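Local coordinates for protein putative P450-like enzyme (Streptomyces himastatinicus ATCC 53653, PDB 5Z9J) that probably acts as a heme-dependent cytochrome P450-type monooxygenase in microbial secondary metabolism, using molecular oxygen at a cysteine-ligated iron, at residues I64-A69 with E177-E182; I70-F75 with D224-N229; A150-W155 with D191-R196. All blocks are in the same frame, centred on the assembly; numbering follows the deposited sequence.

Contact 1. Residues I64-A69 with E177-E182; sequences IKLDEA and EELHKE
I64 and L66 meet L179 in a small apolar surface contact, where the loop leading into the short helix 68-71 lies against the long helix 172-202, the counterparts of the B' region and G helix of cytochromes P450. L179 is the bump. Its CG stands anti to the backbone N (chi1 -163°), and the two methyls beyond it serve different neighbours. CD2 reaches I64 CG2 at 3.4 Å, tighter than usual carbon contact, and also lies 3.5 Å from K65 C, so one methyl is pressed against both a side chain and the loop backbone. CD1 instead meets the branch point of L66, with L66 CG to L179 CD1 at 3.6 Å; the two leucines run past one another in opposite senses. One turn further along the helix, the extended chain of E182 brings its carboxylate beside L66, with OE2 3.9 Å from L66 CD1. No hydrogen bond joins the segments; the contact is van der Waals. K65 turns the other way and spends its ammonium on the carbonyl of R60. D67 occupies the N-cap position of the short helix. Around this point I64 also packs on V172 and E176, and L66 on L186, while A69 O accepts a hydrogen bond from S225 OG at the start of helix 224-238.

Contact 2. Residues I70-F75 with D224-N229; sequences IVEGDF and DSQISN. With HEM (protoporphyrin IX containing Fe), chain E.
N229 reaches from helix 224-238 into the turn that follows helix 68-71, and its side chain carries the polar part of this contact. CB rests against the turn backbone, 3.7 Å from E72 O and 3.8 Å from D74 N. CG stands anti to the carbonyl carbon (chi1 -66°), equally distant from the oxygens of I70 and E72. At the tip, ND2 gives one N-H to each carbonyl: N229 ND2 to I70 O is 2.9 Å with an N-H...O angle of 151°, and N229 ND2 to E72 O is 2.8 Å and straighter, at 162°. The other branch of the amide, N229 OD1, lies 3.7 Å from I70 O. Both carbonyls receive the donor from above their planes, and two anchors fix the rotation of the amide. The gripped backbone is the end of the helix and a type II beta turn from V71 to D74, in the B-C loop of the P450 fold, held here to the start of helix 224-238. G73, with positive phi, takes the third position and lets the turn come close, its CA 4.2 Å from Q226 O. E72 O also receives a CA-H...O contact from Q226 CA at 3.5 Å, while the aliphatic parts of E72 and Q226 touch. D74 forms a salt bridge with R233 and a hydrogen bond with H77. Beyond it the chain enters the heme pocket, where F75 CE2 lies 3.4 Å from HEM CBD and a propionate oxygen, O2D, sits in plane at the ring edge.

Contact 3. Residues A150-W155 with D191-R196; sequences ALFRQW and DYWHER
Y192 faces L151, F152 and W155 across an antiparallel pair of helices, 147-163 and 172-202, which correspond to the F and G helices of the P450 fold; with W193 the three aromatic residues form a cluster. The axes of the short segments come no closer than 13.5 Å, and large side chains fill the width between them. The Y192 ring is a broad wall standing out from its helix, its CG anti to the backbone N (chi1 175°). L151, F152 and W155 all approach on the same side of that wall, each at its own sector. W155 comes in over the base: its six-membered ring turns an edge to the Y192 face, planes at 88° and centroids 5.5 Å apart, with W155 CH2 3.7 Å from Y192 CB. F152 serves the outer half in an offset edge-to-face pair, planes at 81°, in which F152 CE1 comes 3.7 Å from Y192 CE2. Into the remaining sector goes a methyl of L151, whose CD2 lies 3.6 Å from Y192 CD1. W193, next along the helix, fills the hollow beside the wall and meets F152 tip to tip, F152 CZ being 3.6 Å from W193 CH2; these two rings lie obliquely. Over the centre of one W193 face sits Y192 CD2. V144 packs on F152, Y192 and W193, and helix 224-238 covers more of the cluster, with L235 on F152 and A231 on W193. The two indole nitrogens fare differently: W155 NE1 donates to E188 OE2, whereas the buried W193 NE1 has no hydrogen-bonding partner in the model and lies 4.2 Å from W155 CZ3.

Burial increases from contact 1, at the surface, through the partly buried contact 2 to contact 3, which is buried. Contacts 1 and 2 share helix 68-71 and touch directly, L66 CD1 lying 3.8 Å from V71 CG1. Contacts 1 and 3 both use helix 172-202, at points that do not meet. Contacts 2 and 3 adjoin through S228 and W193, so helix 224-238 rests beside the aromatic cluster. Chemistry follows place: aliphatic methyls on the outside, carbonyls gripped by an amide where the chain runs on toward the heme, and edge-to-face and oblique aromatic rings without cross-helix hydrogen bonds between the two long helices.

Contact 1. Residues I64-A69 with E177-E182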
loop_
_atom_site.group_PDB
_atom_site.type_symbol
_atom_site.label_atom_id
_atom_site.label_comp_id
_atom_site.label_asym_id
_atom_site.label_seq_id
_atom_site.Cartn_x
_atom_site.Cartn_y
_atom_site.Cartn_z
ATOM N N ILE A 64 16.303 -18.019 8.167
ATOM C CA ILE A 64 15.147 -18.908 8.415
ATOM C C ILE A 64 14.006 -18.455 7.513
ATOM O O ILE A 64 13.703 -17.280 7.436
ATOM C CB ILE A 64 14.687 -18.895 9.885
ATOM C CG1 ILE A 64 15.805 -19.376 10.805
ATOM C CG2 ILE A 64 13.444 -19.744 10.075
ATOM C CD1 ILE A 64 15.468 -19.247 12.282
ATOM N N LYS A 65 13.382 -19.398 6.834
ATOM C CA LYS A 65 12.449 -19.091 5.760
ATOM C C LYS A 65 11.157 -19.866 5.907
ATOM O O LYS A 65 11.145 -20.917 6.544
ATOM C CB LYS A 65 13.064 -19.457 4.405
ATOM C CG LYS A 65 14.478 -18.972 4.194
ATOM C CD LYS A 65 14.902 -19.230 2.769
ATOM C CE LYS A 65 16.347 -18.876 2.594
ATOM N NZ LYS A 65 16.806 -19.208 1.218
ATOM N N LEU A 66 10.096 -19.398 5.265
ATOM C CA LEU A 66 8.927 -20.251 5.139
ATOM C C LEU A 66 9.066 -21.157 3.939
ATOM O O LEU A 66 9.784 -20.836 2.977
ATOM C CB LEU A 66 7.636 -19.456 5.000
ATOM C CG LEU A 66 7.190 -18.633 6.196
ATOM C CD1 LEU A 66 6.301 -17.451 5.811
ATOM C CD2 LEU A 66 6.468 -19.575 7.129
ATOM N N ASP A 67 8.397 -22.300 4.014
ATOM C CA ASP A 67 8.424 -23.243 2.916
ATOM C C ASP A 67 7.723 -22.576 1.753
ATOM O O ASP A 67 6.764 -21.821 1.940
ATOM C CB ASP A 67 7.732 -24.562 3.282
ATOM C CG ASP A 67 7.682 -25.567 2.109
ATOM O OD1 ASP A 67 8.677 -25.715 1.375
ATOM O OD2 ASP A 67 6.634 -26.242 1.934
ATOM N N GLU A 68 8.259 -22.833 0.562
ATOM C CA GLU A 68 7.819 -22.223 -0.690
ATOM C C GLU A 68 6.354 -22.542 -1.008
ATOM O O GLU A 68 5.634 -21.707 -1.536
ATOM C CB GLU A 68 8.710 -22.702 -1.839
ATOM C CG GLU A 68 10.188 -22.489 -1.584
ATOM C CD GLU A 68 10.755 -23.523 -0.609
ATOM O OE1 GLU A 68 11.210 -23.120 0.484
ATOM O OE2 GLU A 68 10.744 -24.738 -0.931
ATOM N N ALA A 69 5.925 -23.765 -0.716
ATOM C CA ALA A 69 4.553 -24.173 -0.992
ATOM C C ALA A 69 3.574 -23.342 -0.177
ATOM O O ALA A 69 2.445 -23.123 -0.602
ATOM C CB ALA A 69 4.368 -25.626 -0.711
ATOM N N GLU A 177 10.680 -16.684 15.870
ATOM C CA GLU A 177 9.451 -16.412 16.638
ATOM C C GLU A 177 8.403 -15.677 15.778
ATOM O O GLU A 177 7.224 -16.058 15.745
ATOM C CB GLU A 177 9.777 -15.616 17.912
ATOM N N GLU A 178 8.840 -14.630 15.094
ATOM C CA GLU A 178 7.974 -13.898 14.202
ATOM C C GLU A 178 7.477 -14.814 13.082
ATOM O O GLU A 178 6.287 -14.812 12.731
ATOM C CB GLU A 178 8.709 -12.690 13.605
ATOM N N LEU A 179 8.384 -15.631 12.558
ATOM C CA LEU A 179 8.075 -16.463 11.413
ATOM C C LEU A 179 7.040 -17.520 11.769
ATOM O O LEU A 179 6.277 -17.969 10.914
ATOM C CB LEU A 179 9.348 -17.116 10.886
ATOM C CG LEU A 179 9.231 -17.680 9.479
ATOM C CD1 LEU A 179 8.868 -16.538 8.560
ATOM C CD2 LEU A 179 10.508 -18.333 8.998
ATOM N N HIS A 180 6.996 -17.895 13.043
ATOM C CA HIS A 180 6.070 -18.907 13.508
ATOM C C HIS A 180 4.671 -18.309 13.757
ATOM O O HIS A 180 3.650 -18.961 13.520
ATOM C CB HIS A 180 6.622 -19.569 14.772
ATOM C CG HIS A 180 5.837 -20.757 15.221
ATOM N ND1 HIS A 180 4.696 -20.654 15.991
ATOM C CD2 HIS A 180 6.022 -22.078 14.994
ATOM C CE1 HIS A 180 4.219 -21.861 16.230
ATOM N NE2 HIS A 180 5.000 -22.743 15.632
ATOM N N LYS A 181 4.613 -17.071 14.236
ATOM C CA LYS A 181 3.322 -16.400 14.382
ATOM C C LYS A 181 2.743 -16.094 12.991
ATOM O O LYS A 181 1.547 -16.255 12.772
ATOM C CB LYS A 181 3.452 -15.123 15.217
ATOM N N GLU A 182 3.607 -15.703 12.052
ATOM C CA GLU A 182 3.211 -15.501 10.651
ATOM C C GLU A 182 2.624 -16.782 10.064
ATOM O O GLU A 182 1.645 -16.749 9.316
ATOM C CB GLU A 182 4.395 -15.046 9.781
ATOM C CG GLU A 182 4.035 -14.789 8.305
ATOM C CD GLU A 182 5.105 -13.972 7.554
ATOM O OE1 GLU A 182 6.054 -13.495 8.218
ATOM O OE2 GLU A 182 4.993 -13.808 6.309
#

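Contact 2. Residues I70-F75 with D224-N229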
loop_
_atom_site.group_PDB
_atom_site.type_symbol
_atom_site.label_atom_id
_atom_site.label_comp_id
_atom_site.label_asym_id
_atom_site.label_seq_id
_atom_site.Cartn_x
_atom_site.Cartn_y
_atom_site.Cartn_z
ATOM N N ILE A 70 4.006 -22.905 1.004
ATOM C CA ILE A 70 3.193 -22.063 1.869
ATOM C C ILE A 70 3.039 -20.612 1.364
ATOM O O ILE A 70 1.977 -20.008 1.522
ATOM C CB ILE A 70 3.757 -22.072 3.288
ATOM C CG1 ILE A 70 3.661 -23.481 3.852
ATOM C CG2 ILE A 70 3.006 -21.092 4.198
ATOM C CD1 ILE A 70 4.242 -23.598 5.168
ATOM N N VAL A 71 4.105 -20.029 0.820
ATOM C CA VAL A 71 4.024 -18.654 0.340
ATOM C C VAL A 71 3.672 -18.485 -1.134
ATOM O O VAL A 71 3.495 -17.359 -1.594
ATOM C CB VAL A 71 5.355 -17.910 0.582
ATOM C CG1 VAL A 71 5.669 -17.854 2.054
ATOM C CG2 VAL A 71 6.505 -18.631 -0.157
ATOM N N GLU A 72 3.531 -19.572 -1.874
ATOM C CA GLU A 72 3.253 -19.425 -3.316
ATOM C C GLU A 72 1.871 -18.840 -3.629
ATOM O O GLU A 72 0.856 -19.189 -2.995
ATOM C CB GLU A 72 3.443 -20.754 -4.051
ATOM C CG GLU A 72 2.387 -21.777 -3.748
ATOM C CD GLU A 72 2.543 -22.997 -4.595
ATOM O OE1 GLU A 72 3.364 -22.949 -5.538
ATOM O OE2 GLU A 72 1.891 -24.016 -4.287
ATOM N N GLY A 73 1.858 -17.963 -4.634
ATOM C CA GLY A 73 0.690 -17.178 -5.020
ATOM C C GLY A 73 0.884 -15.709 -4.646
ATOM O O GLY A 73 0.246 -14.820 -5.187
ATOM N N ASP A 74 1.794 -15.453 -3.718
ATOM C CA ASP A 74 2.099 -14.077 -3.356
ATOM C C ASP A 74 3.040 -13.520 -4.381
ATOM O O ASP A 74 4.257 -13.421 -4.148
ATOM C CB ASP A 74 2.691 -13.978 -1.963
ATOM C CG ASP A 74 2.960 -12.563 -1.558
ATOM O OD1 ASP A 74 2.533 -11.650 -2.280
ATOM O OD2 ASP A 74 3.569 -12.353 -0.495
ATOM N N PHE A 75 2.469 -13.109 -5.504
ATOM C CA PHE A 75 3.265 -12.639 -6.627
ATOM C C PHE A 75 3.998 -11.333 -6.344
ATOM O O PHE A 75 4.841 -10.924 -7.131
ATOM C CB PHE A 75 2.394 -12.504 -7.874
ATOM C CG PHE A 75 1.219 -11.630 -7.697
ATOM C CD1 PHE A 75 0.009 -12.150 -7.247
ATOM C CD2 PHE A 75 1.305 -10.271 -7.984
ATOM C CE1 PHE A 75 -1.099 -11.331 -7.088
ATOM C CE2 PHE A 75 0.206 -9.435 -7.830
ATOM C CZ PHE A 75 -1.017 -9.973 -7.374
ATOM N N ASP A 224 -5.482 -23.965 -2.285
ATOM C CA ASP A 224 -5.946 -23.105 -1.221
ATOM C C ASP A 224 -4.878 -22.101 -0.877
ATOM O O ASP A 224 -5.192 -20.945 -0.599
ATOM C CB ASP A 224 -6.283 -23.915 0.023
ATOM C CG ASP A 224 -7.464 -24.827 -0.168
ATOM O OD1 ASP A 224 -8.332 -24.529 -1.010
ATOM O OD2 ASP A 224 -7.495 -25.871 0.516
ATOM N N SER A 225 -3.620 -22.526 -0.952
ATOM C CA SER A 225 -2.524 -21.644 -0.584
ATOM C C SER A 225 -2.338 -20.522 -1.629
ATOM O O SER A 225 -2.125 -19.354 -1.295
ATOM C CB SER A 225 -1.235 -22.462 -0.390
ATOM O OG SER A 225 -0.171 -21.640 0.056
ATOM N N GLN A 226 -2.487 -20.858 -2.900
ATOM C CA GLN A 226 -2.403 -19.838 -3.928
ATOM C C GLN A 226 -3.534 -18.813 -3.805
ATOM O O GLN A 226 -3.297 -17.600 -3.882
ATOM C CB GLN A 226 -2.425 -20.483 -5.302
ATOM C CG GLN A 226 -1.154 -21.276 -5.576
ATOM C CD GLN A 226 -1.179 -22.012 -6.903
ATOM O OE1 GLN A 226 -2.072 -22.831 -7.165
ATOM N NE2 GLN A 226 -0.213 -21.699 -7.765
ATOM N N ILE A 227 -4.759 -19.301 -3.645
ATOM C CA ILE A 227 -5.910 -18.428 -3.489
ATOM C C ILE A 227 -5.802 -17.585 -2.223
ATOM O O ILE A 227 -6.076 -16.396 -2.247
ATOM C CB ILE A 227 -7.191 -19.256 -3.493
ATOM C CG1 ILE A 227 -7.395 -19.817 -4.901
ATOM C CG2 ILE A 227 -8.411 -18.423 -3.011
ATOM C CD1 ILE A 227 -8.613 -20.709 -5.056
ATOM N N SER A 228 -5.376 -18.202 -1.122
ATOM C CA SER A 228 -5.230 -17.484 0.140
ATOM C C SER A 228 -4.143 -16.389 0.023
ATOM O O SER A 228 -4.345 -15.231 0.407
ATOM C CB SER A 228 -4.893 -18.464 1.269
ATOM O OG SER A 228 -4.989 -17.857 2.542
ATOM N N ASN A 229 -3.015 -16.731 -0.572
ATOM C CA ASN A 229 -1.936 -15.741 -0.667
ATOM C C ASN A 229 -2.268 -14.609 -1.631
ATOM O O ASN A 229 -1.875 -13.473 -1.401
ATOM C CB ASN A 229 -0.641 -16.444 -1.042
ATOM C CG ASN A 229 -0.167 -17.382 0.066
ATOM O OD1 ASN A 229 -0.202 -17.028 1.257
ATOM N ND2 ASN A 229 0.259 -18.579 -0.315
HETATM C CHA HEM E . 1.870 -3.139 -5.828
HETATM C CHB HEM E . 1.366 1.098 -3.635
HETATM C CHC HEM E . -3.410 0.346 -3.507
HETATM C CHD HEM E . -2.805 -4.219 -4.784
HETATM C C1A HEM E . 2.212 -1.920 -5.287
HETATM C C2A HEM E . 3.539 -1.303 -5.210
HETATM C C3A HEM E . 3.395 -0.115 -4.617
HETATM C C4A HEM E . 1.972 0.049 -4.283
HETATM C CMA HEM E . 4.520 0.883 -4.311
HETATM C CAA HEM E . 4.865 -1.896 -5.729
HETATM C CBA HEM E . 5.422 -2.949 -4.763
HETATM C CGA HEM E . 6.868 -3.332 -5.103
HETATM O O1A HEM E . 7.531 -4.061 -4.323
HETATM O O2A HEM E . 7.396 -2.956 -6.164
HETATM C C1B HEM E . 0.021 1.286 -3.474
HETATM C C2B HEM E . -0.585 2.521 -3.053
HETATM C C3B HEM E . -1.907 2.314 -3.020
HETATM C C4B HEM E . -2.157 0.932 -3.397
HETATM C CMB HEM E . 0.237 3.783 -2.738
HETATM C CAB HEM E . -3.045 3.269 -2.642
HETATM C CBB HEM E . -2.861 4.551 -2.328
HETATM C C1C HEM E . -3.698 -0.956 -3.868
HETATM C C2C HEM E . -5.044 -1.576 -3.961
HETATM C C3C HEM E . -4.849 -2.837 -4.320
HETATM C C4C HEM E . -3.427 -3.042 -4.432
HETATM C CMC HEM E . -6.359 -0.814 -3.715
HETATM C CAC HEM E . -5.822 -4.015 -4.567
HETATM C CBC HEM E . -7.142 -3.917 -4.509
HETATM C C1D HEM E . -1.501 -4.349 -5.136
HETATM C C2D HEM E . -0.898 -5.585 -5.535
HETATM C C3D HEM E . 0.539 -5.236 -5.877
HETATM C C4D HEM E . 0.684 -3.828 -5.645
HETATM C CMD HEM E . -1.556 -6.986 -5.606
HETATM C CAD HEM E . 1.624 -6.230 -6.305
HETATM C CBD HEM E . 1.700 -6.332 -7.813
HETATM C CGD HEM E . 2.921 -7.161 -8.170
HETATM O O1D HEM E . 3.791 -7.408 -7.302
HETATM O O2D HEM E . 3.041 -7.561 -9.356
HETATM N NA HEM E . 1.318 -1.057 -4.719
HETATM N NB HEM E . -0.967 0.325 -3.659
HETATM N NC HEM E . -2.785 -1.905 -4.144
HETATM N ND HEM E . -0.553 -3.313 -5.239
HETATM FE FE HEM E . -0.778 -1.488 -4.585
#

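Contact 3. Residues A150-W155 with D191-R196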
loop_
_atom_site.group_PDB
_atom_site.type_symbol
_atom_site.label_atom_id
_atom_site.label_comp_id
_atom_site.label_asym_id
_atom_site.label_seq_id
_atom_site.Cartn_x
_atom_site.Cartn_y
_atom_site.Cartn_z
ATOM N N ALA A 150 -14.907 -8.125 9.770
ATOM C CA ALA A 150 -14.344 -8.144 11.118
ATOM C C ALA A 150 -13.075 -8.985 11.195
ATOM O O ALA A 150 -12.053 -8.555 11.723
ATOM C CB ALA A 150 -15.377 -8.688 12.106
ATOM N N LEU A 151 -13.167 -10.197 10.653
ATOM C CA LEU A 151 -12.082 -11.159 10.700
ATOM C C LEU A 151 -10.853 -10.589 9.988
ATOM O O LEU A 151 -9.714 -10.859 10.382
ATOM C CB LEU A 151 -12.525 -12.478 10.069
ATOM C CG LEU A 151 -11.490 -13.590 9.951
ATOM C CD1 LEU A 151 -10.933 -13.870 11.336
ATOM C CD2 LEU A 151 -12.115 -14.850 9.346
ATOM N N PHE A 152 -11.093 -9.759 8.976
ATOM C CA PHE A 152 -10.007 -9.128 8.220
ATOM C C PHE A 152 -9.303 -7.987 8.977
ATOM O O PHE A 152 -8.069 -7.853 8.910
ATOM C CB PHE A 152 -10.543 -8.601 6.879
ATOM C CG PHE A 152 -10.991 -9.685 5.917
ATOM C CD1 PHE A 152 -10.752 -11.023 6.181
ATOM C CD2 PHE A 152 -11.653 -9.357 4.742
ATOM C CE1 PHE A 152 -11.165 -12.012 5.283
ATOM C CE2 PHE A 152 -12.067 -10.335 3.842
ATOM C CZ PHE A 152 -11.823 -11.661 4.113
ATOM N N ARG A 153 -10.070 -7.167 9.695
ATOM C CA ARG A 153 -9.453 -6.071 10.438
ATOM C C ARG A 153 -8.602 -6.629 11.580
ATOM O O ARG A 153 -7.540 -6.067 11.907
ATOM C CB ARG A 153 -10.519 -5.107 10.973
ATOM C CG ARG A 153 -9.969 -3.930 11.744
ATOM C CD ARG A 153 -9.856 -2.715 10.834
ATOM N NE ARG A 153 -9.202 -1.554 11.439
ATOM C CZ ARG A 153 -7.890 -1.409 11.599
ATOM N NH1 ARG A 153 -7.045 -2.350 11.201
ATOM N NH2 ARG A 153 -7.421 -0.304 12.156
ATOM N N GLN A 154 -9.021 -7.785 12.105
ATOM C CA GLN A 154 -8.253 -8.530 13.092
ATOM C C GLN A 154 -6.913 -8.975 12.526
ATOM O O GLN A 154 -5.862 -8.728 13.118
ATOM C CB GLN A 154 -9.045 -9.763 13.549
ATOM C CG GLN A 154 -8.388 -10.553 14.665
ATOM C CD GLN A 154 -9.243 -11.708 15.172
ATOM O OE1 GLN A 154 -10.423 -11.836 14.823
ATOM N NE2 GLN A 154 -8.646 -12.553 16.006
ATOM N N TRP A 155 -6.967 -9.605 11.357
ATOM C CA TRP A 155 -5.771 -10.083 10.686
ATOM C C TRP A 155 -4.841 -8.934 10.317
ATOM O O TRP A 155 -3.623 -9.088 10.345
ATOM C CB TRP A 155 -6.134 -10.852 9.412
ATOM C CG TRP A 155 -6.841 -12.164 9.610
ATOM C CD1 TRP A 155 -7.036 -12.832 10.779
ATOM C CD2 TRP A 155 -7.426 -12.970 8.581
ATOM N NE1 TRP A 155 -7.723 -14.009 10.544
ATOM C CE2 TRP A 155 -7.970 -14.111 9.200
ATOM C CE3 TRP A 155 -7.546 -12.827 7.193
ATOM C CZ2 TRP A 155 -8.618 -15.108 8.478
ATOM C CZ3 TRP A 155 -8.193 -13.820 6.477
ATOM C CH2 TRP A 155 -8.722 -14.943 7.122
ATOM N N ASP A 191 -7.285 -21.695 5.734
ATOM C CA ASP A 191 -8.471 -22.518 6.027
ATOM C C ASP A 191 -9.712 -21.679 5.856
ATOM O O ASP A 191 -10.752 -22.187 5.473
ATOM C CB ASP A 191 -8.413 -23.054 7.450
ATOM N N TYR A 192 -9.554 -20.367 5.950
ATOM C CA TYR A 192 -10.663 -19.482 5.650
ATOM C C TYR A 192 -10.971 -19.464 4.163
ATOM O O TYR A 192 -12.107 -19.788 3.747
ATOM C CB TYR A 192 -10.371 -18.066 6.118
ATOM C CG TYR A 192 -11.441 -17.096 5.717
ATOM C CD1 TYR A 192 -12.595 -16.977 6.469
ATOM C CD2 TYR A 192 -11.298 -16.289 4.585
ATOM C CE1 TYR A 192 -13.589 -16.092 6.124
ATOM C CE2 TYR A 192 -12.289 -15.397 4.226
ATOM C CZ TYR A 192 -13.436 -15.307 5.006
ATOM O OH TYR A 192 -14.439 -14.432 4.686
ATOM N N TRP A 193 -9.947 -19.152 3.358
ATOM C CA TRP A 193 -10.150 -19.088 1.913
ATOM C C TRP A 193 -10.573 -20.462 1.378
ATOM O O TRP A 193 -11.340 -20.536 0.426
ATOM C CB TRP A 193 -8.910 -18.548 1.222
ATOM C CG TRP A 193 -8.708 -17.113 1.619
ATOM C CD1 TRP A 193 -7.680 -16.621 2.330
ATOM C CD2 TRP A 193 -9.575 -15.990 1.329
ATOM N NE1 TRP A 193 -7.837 -15.265 2.524
ATOM C CE2 TRP A 193 -8.985 -14.851 1.914
ATOM C CE3 TRP A 193 -10.785 -15.843 0.644
ATOM C CZ2 TRP A 193 -9.554 -13.575 1.833
ATOM C CZ3 TRP A 193 -11.360 -14.574 0.569
ATOM C CH2 TRP A 193 -10.731 -13.455 1.148
ATOM N N HIS A 194 -10.145 -21.537 2.028
ATOM C CA HIS A 194 -10.605 -22.868 1.635
ATOM C C HIS A 194 -12.122 -22.944 1.647
ATOM O O HIS A 194 -12.725 -23.446 0.711
ATOM C CB HIS A 194 -10.064 -23.932 2.573
ATOM C CG HIS A 194 -10.642 -25.301 2.334
ATOM N ND1 HIS A 194 -10.430 -26.014 1.174
ATOM C CD2 HIS A 194 -11.464 -26.062 3.096
ATOM C CE1 HIS A 194 -11.082 -27.168 1.238
ATOM N NE2 HIS A 194 -11.709 -27.224 2.398
ATOM N N GLU A 195 -12.751 -22.398 2.676
ATOM C CA GLU A 195 -14.206 -22.468 2.759
ATOM C C GLU A 195 -14.891 -21.464 1.828
ATOM O O GLU A 195 -15.989 -21.725 1.326
ATOM C CB GLU A 195 -14.666 -22.236 4.199
ATOM N N ARG A 196 -14.239 -20.343 1.543
ATOM C CA ARG A 196 -14.811 -19.419 0.570
ATOM C C ARG A 196 -14.735 -19.999 -0.823
ATOM O O ARG A 196 -15.638 -19.807 -1.625
ATOM C CB ARG A 196 -14.123 -18.055 0.634
ATOM C CG ARG A 196 -14.144 -17.452 2.021
ATOM C CD ARG A 196 -15.598 -17.383 2.523
ATOM N NE ARG A 196 -16.481 -16.679 1.586
ATOM C CZ ARG A 196 -17.807 -16.646 1.690
ATOM N NH1 ARG A 196 -18.396 -17.263 2.703
ATOM N NH2 ARG A 196 -18.543 -15.988 0.797
#